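Putative 4-amino-4-deoxychorismate lyase (Thermus thermophilus, PDB 2ZGI) probably acts as a pyridoxal-phosphate-dependent lyase of the class-IV aminotransferase family, putatively cleaving 4-amino-4-deoxychorismate. Local coordinates at residues Leu167-Gly178 and Arg198-Leu209. Numbering follows the deposited sequence.
Sequences LFREGTLYLLEG and RVERGLFRPEGL
Strands 172-176 and 198-202 run parallel, with axes 4.6 Å apart at closest approach and 27° between their directions; four backbone hydrogen bonds join them, starting with Leu173 N to Arg198 O, and a fifth, from Glu177 N to Gly202 O (2.7 Å), continues the ladder just beyond the end of 172-176. On the face bearing Tyr174, the ring of Phe204 turns its edge toward the tyrosine face in an offset edge-to-face pair, centroids 5.4 Å apart and planes at 64°; CZ of Phe204 comes 3.5 Å from CB of Tyr174. Leu176 CD1 lies over one face of Phe204, and Leu167 CD2 approaches CE1 of that ring obliquely at 3.6 Å. Glu200 runs alongside Tyr174, and its OE2 holds Arg198 NH1 in a salt bridge. The Arg198 chain, bent at chi3, folds its guanidinium beside Thr172. On the other face, Leu175 CD1 packs 3.4 Å from Arg201 NH1, which forms a salt bridge with Glu186 of helix 183-194. Glu177 has CG anti to its carbonyl carbon (chi1 -57°), a turn that lays the chain along Gly202 and brings OE2 within 3.2 Å of Arg201 CB; a water sits close to both Glu177 OE2 and Arg201 O, where it may bridge them. Replacing this glutamate with alanine would probably open a gap beside Gly202 and cost that water its carboxylate partner. With Leu173 and Leu175 packed against helix 183-194, which carries the cofactor-binding Thr184, the two strands complete a beta-alpha-beta crossover unit, with 198-202 an outermost strand of the mixed sheet within this chain.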
ATOM      1  N   LEU D 167      18.142   0.132 -17.220  1.00 35.83           N
ATOM      2  CA  LEU D 167      17.759   1.395 -17.841  1.00 37.22           C
ATOM      3  C   LEU D 167      18.981   2.066 -18.470  1.00 38.18           C
ATOM      4  O   LEU D 167      20.025   2.176 -17.832  1.00 38.70           O
ATOM      5  CB  LEU D 167      17.145   2.316 -16.788  1.00 36.86           C
ATOM      6  CG  LEU D 167      16.637   3.689 -17.242  1.00 37.02           C
ATOM      7  CD1 LEU D 167      15.432   3.554 -18.147  1.00 36.18           C
ATOM      8  CD2 LEU D 167      16.301   4.525 -16.016  1.00 35.25           C
ATOM      9  N   PHE D 168      18.847   2.511 -19.718  1.00 39.92           N
ATOM     10  CA  PHE D 168      19.928   3.227 -20.382  1.00 41.81           C
ATOM     11  C   PHE D 168      19.479   4.611 -20.808  1.00 43.22           C
ATOM     12  O   PHE D 168      18.514   4.759 -21.559  1.00 42.48           O
ATOM     13  CB  PHE D 168      20.462   2.462 -21.597  1.00 41.90           C
ATOM     14  CG  PHE D 168      21.630   3.143 -22.273  1.00 42.88           C
ATOM     15  CD1 PHE D 168      22.907   3.032 -21.749  1.00 44.06           C
ATOM     16  CD2 PHE D 168      21.439   3.916 -23.414  1.00 43.53           C
ATOM     17  CE1 PHE D 168      23.992   3.675 -22.365  1.00 45.90           C
ATOM     18  CE2 PHE D 168      22.507   4.552 -24.032  1.00 44.87           C
ATOM     19  CZ  PHE D 168      23.791   4.424 -23.505  1.00 45.00           C
ATOM     20  N   ARG D 169      20.198   5.619 -20.320  1.00 45.60           N
ATOM     21  CA  ARG D 169      19.938   7.017 -20.679  1.00 47.72           C
ATOM     22  C   ARG D 169      21.256   7.763 -20.890  1.00 48.48           C
ATOM     23  O   ARG D 169      22.225   7.555 -20.158  1.00 48.55           O
ATOM     24  CB  ARG D 169      19.066   7.702 -19.618  1.00 48.04           C
ATOM     25  CG  ARG D 169      18.778   9.187 -19.881  1.00 50.43           C
ATOM     26  CD  ARG D 169      18.012   9.901 -18.737  1.00 52.64           C
ATOM     27  NE  ARG D 169      18.563   9.682 -17.393  1.00 54.86           N
ATOM     28  CZ  ARG D 169      17.994   8.909 -16.468  1.00 56.93           C
ATOM     29  NH1 ARG D 169      16.855   8.278 -16.742  1.00 57.37           N
ATOM     30  NH2 ARG D 169      18.552   8.763 -15.265  1.00 57.63           N
ATOM     31  N   GLU D 170      21.272   8.621 -21.911  1.00 49.68           N
ATOM     32  CA  GLU D 170      22.435   9.441 -22.256  1.00 50.70           C
ATOM     33  C   GLU D 170      23.653   8.542 -22.560  1.00 50.30           C
ATOM     34  O   GLU D 170      23.851   8.114 -23.711  1.00 50.72           O
ATOM     35  CB  GLU D 170      22.738  10.499 -21.170  1.00 51.10           C
ATOM     36  CG  GLU D 170      21.497  11.194 -20.518  1.00 54.28           C
ATOM     37  CD  GLU D 170      20.738  12.168 -21.442  1.00 58.11           C
ATOM     38  OE1 GLU D 170      21.362  13.125 -21.960  1.00 59.54           O
ATOM     39  OE2 GLU D 170      19.508  11.998 -21.620  1.00 59.00           O
ATOM     40  N   GLY D 171      24.456   8.237 -21.544  1.00 49.32           N
ATOM     41  CA  GLY D 171      25.566   7.306 -21.741  1.00 47.62           C
ATOM     42  C   GLY D 171      25.829   6.411 -20.549  1.00 46.57           C
ATOM     43  O   GLY D 171      26.926   5.844 -20.413  1.00 47.01           O
ATOM     44  N   THR D 172      24.811   6.275 -19.699  1.00 45.05           N
ATOM     45  CA  THR D 172      24.930   5.485 -18.480  0.50 44.27           C
ATOM     46  C   THR D 172      23.885   4.363 -18.405  1.00 43.39           C
ATOM     47  O   THR D 172      22.707   4.552 -18.741  1.00 43.05           O
ATOM     48  CB  THR D 172      24.896   6.389 -17.221  0.50 44.38           C
ATOM     49  OG1 THR D 172      24.470   5.643 -16.073  0.50 44.29           O
ATOM     50  CG2 THR D 172      23.955   7.537 -17.440  0.50 44.71           C
ATOM     51  N   LEU D 173      24.346   3.189 -17.993  1.00 42.20           N
ATOM     52  CA  LEU D 173      23.488   2.028 -17.789  1.00 40.02           C
ATOM     53  C   LEU D 173      23.230   1.871 -16.301  1.00 38.66           C
ATOM     54  O   LEU D 173      24.163   1.723 -15.506  1.00 39.20           O
ATOM     55  CB  LEU D 173      24.164   0.771 -18.343  1.00 39.70           C
ATOM     56  CG  LEU D 173      23.421  -0.568 -18.309  1.00 39.66           C
ATOM     57  CD1 LEU D 173      22.373  -0.669 -19.405  1.00 37.77           C
ATOM     58  CD2 LEU D 173      24.443  -1.689 -18.425  1.00 39.29           C
ATOM     59  N   TYR D 174      21.958   1.907 -15.928  1.00 37.16           N
ATOM     60  CA  TYR D 174      21.528   1.707 -14.553  1.00 35.50           C
ATOM     61  C   TYR D 174      21.012   0.298 -14.318  1.00 34.31           C
ATOM     62  O   TYR D 174      20.200  -0.214 -15.095  1.00 33.23           O
ATOM     63  CB  TYR D 174      20.421   2.695 -14.199  1.00 35.60           C
ATOM     64  CG  TYR D 174      20.850   4.123 -14.418  1.00 37.84           C
ATOM     65  CD1 TYR D 174      21.539   4.823 -13.421  1.00 38.51           C
ATOM     66  CD2 TYR D 174      20.598   4.768 -15.634  1.00 39.10           C
ATOM     67  CE1 TYR D 174      21.939   6.149 -13.620  1.00 40.21           C
ATOM     68  CE2 TYR D 174      20.995   6.096 -15.845  1.00 41.65           C
ATOM     69  CZ  TYR D 174      21.668   6.774 -14.833  1.00 42.42           C
ATOM     70  OH  TYR D 174      22.062   8.082 -15.040  1.00 44.67           O
ATOM     71  N   LEU D 175      21.491  -0.320 -13.250  1.00 33.28           N
ATOM     72  CA  LEU D 175      20.931  -1.588 -12.794  1.00 33.07           C
ATOM     73  C   LEU D 175      19.943  -1.302 -11.673  1.00 32.83           C
ATOM     74  O   LEU D 175      20.271  -0.636 -10.666  1.00 31.96           O
ATOM     75  CB  LEU D 175      22.024  -2.558 -12.327  1.00 33.64           C
ATOM     76  CG  LEU D 175      23.323  -2.678 -13.146  1.00 34.49           C
ATOM     77  CD1 LEU D 175      24.072  -3.942 -12.719  1.00 35.41           C
ATOM     78  CD2 LEU D 175      23.111  -2.655 -14.674  1.00 33.52           C
ATOM     79  N   LEU D 176      18.715  -1.783 -11.858  1.00 32.03           N
ATOM     80  CA  LEU D 176      17.632  -1.448 -10.943  1.00 31.62           C
ATOM     81  C   LEU D 176      17.766  -2.333  -9.713  1.00 31.93           C
ATOM     82  O   LEU D 176      17.760  -3.567  -9.844  1.00 31.91           O
ATOM     83  CB  LEU D 176      16.263  -1.658 -11.614  1.00 31.79           C
ATOM     84  CG  LEU D 176      15.647  -0.498 -12.415  1.00 31.93           C
ATOM     85  CD1 LEU D 176      16.587   0.038 -13.476  1.00 31.58           C
ATOM     86  CD2 LEU D 176      14.351  -0.946 -13.062  1.00 32.58           C
ATOM     87  N   GLU D 177      17.891  -1.722  -8.532  1.00 30.11           N
ATOM     88  CA  GLU D 177      18.056  -2.489  -7.300  1.00 30.15           C
ATOM     89  C   GLU D 177      16.734  -2.999  -6.758  1.00 29.06           C
ATOM     90  O   GLU D 177      15.674  -2.587  -7.217  1.00 28.87           O
ATOM     91  CB  GLU D 177      18.755  -1.660  -6.211  1.00 30.20           C
ATOM     92  CG  GLU D 177      20.090  -1.136  -6.618  1.00 34.37           C
ATOM     93  CD  GLU D 177      20.700  -0.212  -5.582  1.00 37.41           C
ATOM     94  OE1 GLU D 177      19.984   0.313  -4.704  1.00 38.18           O
ATOM     95  OE2 GLU D 177      21.929  -0.021  -5.655  1.00 43.39           O
ATOM     96  N   GLY D 178      16.831  -3.898  -5.778  1.00 27.85           N
ATOM     97  CA  GLY D 178      15.695  -4.393  -5.014  1.00 27.93           C
ATOM     98  C   GLY D 178      15.126  -5.755  -5.400  1.00 27.50           C
ATOM     99  O   GLY D 178      14.191  -6.219  -4.774  1.00 27.24           O
ATOM    100  N   ARG D 198      29.391   4.111 -18.615  1.00 46.00           N
ATOM    101  CA  ARG D 198      29.313   4.240 -17.170  1.00 46.23           C
ATOM    102  C   ARG D 198      28.154   3.384 -16.670  1.00 44.97           C
ATOM    103  O   ARG D 198      27.157   3.205 -17.376  1.00 44.65           O
ATOM    104  CB  ARG D 198      29.087   5.707 -16.787  1.00 47.02           C
ATOM    105  CG  ARG D 198      29.092   5.998 -15.288  1.00 49.96           C
ATOM    106  CD  ARG D 198      28.971   7.498 -15.027  1.00 55.50           C
ATOM    107  NE  ARG D 198      27.635   8.016 -15.336  1.00 58.39           N
ATOM    108  CZ  ARG D 198      26.766   8.445 -14.420  1.00 60.74           C
ATOM    109  NH1 ARG D 198      27.089   8.425 -13.130  1.00 61.55           N
ATOM    110  NH2 ARG D 198      25.572   8.902 -14.792  1.00 61.45           N
ATOM    111  N   VAL D 199      28.297   2.854 -15.458  1.00 44.25           N
ATOM    112  CA  VAL D 199      27.289   1.982 -14.869  1.00 43.34           C
ATOM    113  C   VAL D 199      26.993   2.379 -13.418  1.00 43.18           C
ATOM    114  O   VAL D 199      27.904   2.482 -12.578  1.00 43.91           O
ATOM    115  CB  VAL D 199      27.703   0.480 -14.968  1.00 43.30           C
ATOM    116  CG1 VAL D 199      26.864  -0.396 -14.025  1.00 42.94           C
ATOM    117  CG2 VAL D 199      27.566  -0.001 -16.395  1.00 43.33           C
ATOM    118  N   GLU D 200      25.721   2.616 -13.137  1.00 42.33           N
ATOM    119  CA  GLU D 200      25.264   2.915 -11.783  1.00 41.73           C
ATOM    120  C   GLU D 200      24.142   1.977 -11.354  1.00 40.54           C
ATOM    121  O   GLU D 200      23.383   1.506 -12.192  1.00 39.36           O
ATOM    122  CB  GLU D 200      24.731   4.338 -11.714  1.00 42.36           C
ATOM    123  CG  GLU D 200      25.775   5.425 -11.899  1.00 45.64           C
ATOM    124  CD  GLU D 200      25.310   6.729 -11.283  1.00 49.99           C
ATOM    125  OE1 GLU D 200      25.392   6.854 -10.031  1.00 51.42           O
ATOM    126  OE2 GLU D 200      24.841   7.616 -12.046  1.00 50.55           O
ATOM    127  N   ARG D 201      24.031   1.764 -10.041  1.00 39.33           N
ATOM    128  CA  ARG D 201      22.966   0.966  -9.418  1.00 38.92           C
ATOM    129  C   ARG D 201      22.083   1.920  -8.624  1.00 38.23           C
ATOM    130  O   ARG D 201      22.599   2.847  -7.993  1.00 37.83           O
ATOM    131  CB  ARG D 201      23.565  -0.074  -8.462  1.00 38.74           C
ATOM    132  CG  ARG D 201      24.656  -0.940  -9.094  1.00 40.31           C
ATOM    133  CD  ARG D 201      25.375  -1.800  -8.071  1.00 43.19           C
ATOM    134  NE  ARG D 201      26.433  -2.586  -8.710  1.00 46.32           N
ATOM    135  CZ  ARG D 201      26.239  -3.745  -9.346  1.00 46.27           C
ATOM    136  NH1 ARG D 201      25.025  -4.282  -9.424  1.00 44.20           N
ATOM    137  NH2 ARG D 201      27.275  -4.373  -9.895  1.00 47.89           N
ATOM    138  N   GLY D 202      20.768   1.703  -8.654  1.00 37.18           N
ATOM    139  CA  GLY D 202      19.846   2.518  -7.845  1.00 35.72           C
ATOM    140  C   GLY D 202      18.470   1.921  -7.671  1.00 34.60           C
ATOM    141  O   GLY D 202      18.128   0.925  -8.317  1.00 34.46           O
ATOM    142  N   LEU D 203      17.683   2.502  -6.775  1.00 32.97           N
ATOM    143  CA  LEU D 203      16.281   2.185  -6.688  1.00 31.84           C
ATOM    144  C   LEU D 203      15.521   3.207  -7.502  1.00 31.96           C
ATOM    145  O   LEU D 203      15.703   4.422  -7.314  1.00 30.85           O
ATOM    146  CB  LEU D 203      15.814   2.217  -5.240  1.00 32.18           C
ATOM    147  CG  LEU D 203      16.254   1.066  -4.357  1.00 32.48           C
ATOM    148  CD1 LEU D 203      16.221   1.465  -2.875  1.00 33.16           C
ATOM    149  CD2 LEU D 203      15.360  -0.174  -4.652  1.00 31.47           C
ATOM    150  N   PHE D 204      14.688   2.718  -8.416  1.00 31.09           N
ATOM    151  CA  PHE D 204      13.941   3.557  -9.369  1.00 31.54           C
ATOM    152  C   PHE D 204      12.443   3.379  -9.198  1.00 31.51           C
ATOM    153  O   PHE D 204      11.956   2.252  -9.043  1.00 31.24           O
ATOM    154  CB  PHE D 204      14.298   3.208 -10.821  1.00 30.57           C
ATOM    155  CG  PHE D 204      15.703   3.643 -11.246  1.00 33.89           C
ATOM    156  CD1 PHE D 204      15.870   4.710 -12.122  1.00 34.65           C
ATOM    157  CD2 PHE D 204      16.838   2.962 -10.789  1.00 32.49           C
ATOM    158  CE1 PHE D 204      17.152   5.109 -12.525  1.00 37.54           C
ATOM    159  CE2 PHE D 204      18.119   3.340 -11.171  1.00 34.85           C
ATOM    160  CZ  PHE D 204      18.281   4.414 -12.048  1.00 35.93           C
ATOM    161  N   ARG D 205      11.719   4.498  -9.243  1.00 31.57           N
ATOM    162  CA  ARG D 205      10.266   4.515  -9.327  1.00 31.00           C
ATOM    163  C   ARG D 205       9.881   4.454 -10.807  1.00 31.31           C
ATOM    164  O   ARG D 205      10.676   4.828 -11.660  1.00 31.26           O
ATOM    165  CB  ARG D 205       9.708   5.823  -8.734  1.00 31.19           C
ATOM    166  CG  ARG D 205      10.100   6.147  -7.296  1.00 29.53           C
ATOM    167  CD  ARG D 205       9.107   7.108  -6.626  1.00 31.09           C
ATOM    168  NE  ARG D 205       7.778   6.530  -6.418  1.00 30.43           N
ATOM    169  CZ  ARG D 205       7.436   5.678  -5.449  1.00 31.80           C
ATOM    170  NH1 ARG D 205       8.319   5.268  -4.536  1.00 32.67           N
ATOM    171  NH2 ARG D 205       6.183   5.239  -5.384  1.00 32.80           N
ATOM    172  N   PRO D 206       8.651   4.020 -11.125  1.00 32.26           N
ATOM    173  CA  PRO D 206       8.193   3.965 -12.531  1.00 32.71           C
ATOM    174  C   PRO D 206       8.533   5.237 -13.331  1.00 33.43           C
ATOM    175  O   PRO D 206       9.071   5.161 -14.430  1.00 32.72           O
ATOM    176  CB  PRO D 206       6.679   3.821 -12.399  1.00 32.83           C
ATOM    177  CG  PRO D 206       6.478   3.173 -11.034  1.00 32.43           C
ATOM    178  CD  PRO D 206       7.592   3.636 -10.167  1.00 31.60           C
ATOM    179  N   GLU D 207       8.263   6.395 -12.746  1.00 35.51           N
ATOM    180  CA  GLU D 207       8.449   7.686 -13.398  1.00 37.00           C
ATOM    181  C   GLU D 207       9.918   8.014 -13.572  1.00 37.39           C
ATOM    182  O   GLU D 207      10.283   8.908 -14.342  1.00 37.94           O
ATOM    183  CB  GLU D 207       7.783   8.786 -12.570  1.00 37.75           C
ATOM    184  CG  GLU D 207       6.563   8.326 -11.776  1.00 41.27           C
ATOM    185  CD  GLU D 207       6.925   7.811 -10.379  1.00 43.59           C
ATOM    186  OE1 GLU D 207       7.919   8.309  -9.801  1.00 46.77           O
ATOM    187  OE2 GLU D 207       6.207   6.936  -9.863  1.00 42.64           O
ATOM    188  N   GLY D 208      10.771   7.299 -12.856  1.00 37.49           N
ATOM    189  CA  GLY D 208      12.208   7.483 -12.992  1.00 37.72           C
ATOM    190  C   GLY D 208      12.762   6.738 -14.186  1.00 38.21           C
ATOM    191  O   GLY D 208      13.949   6.881 -14.521  1.00 38.19           O
ATOM    192  N   LEU D 209      11.913   5.938 -14.832  1.00 38.10           N
ATOM    193  CA  LEU D 209      12.373   5.089 -15.930  1.00 38.94           C
ATOM    194  C   LEU D 209      12.335   5.828 -17.261  1.00 40.22           C
ATOM    195  O   LEU D 209      11.570   5.497 -18.164  1.00 40.92           O
ATOM    196  CB  LEU D 209      11.606   3.760 -15.982  1.00 37.73           C
ATOM    197  CG  LEU D 209      11.671   2.951 -14.683  1.00 36.73           C
ATOM    198  CD1 LEU D 209      10.839   1.672 -14.793  1.00 36.24           C
ATOM    199  CD2 LEU D 209      13.119   2.654 -14.280  1.00 33.51           C
TER
HETATM  200  O   HOH W   1      15.671   8.531 -13.496  1.00 41.68           O
HETATM  201  O   HOH W   2      14.831  -0.154  -8.582  1.00 26.37           O
HETATM  202  O   HOH W   3      23.151   2.084  -4.938  1.00 49.24           O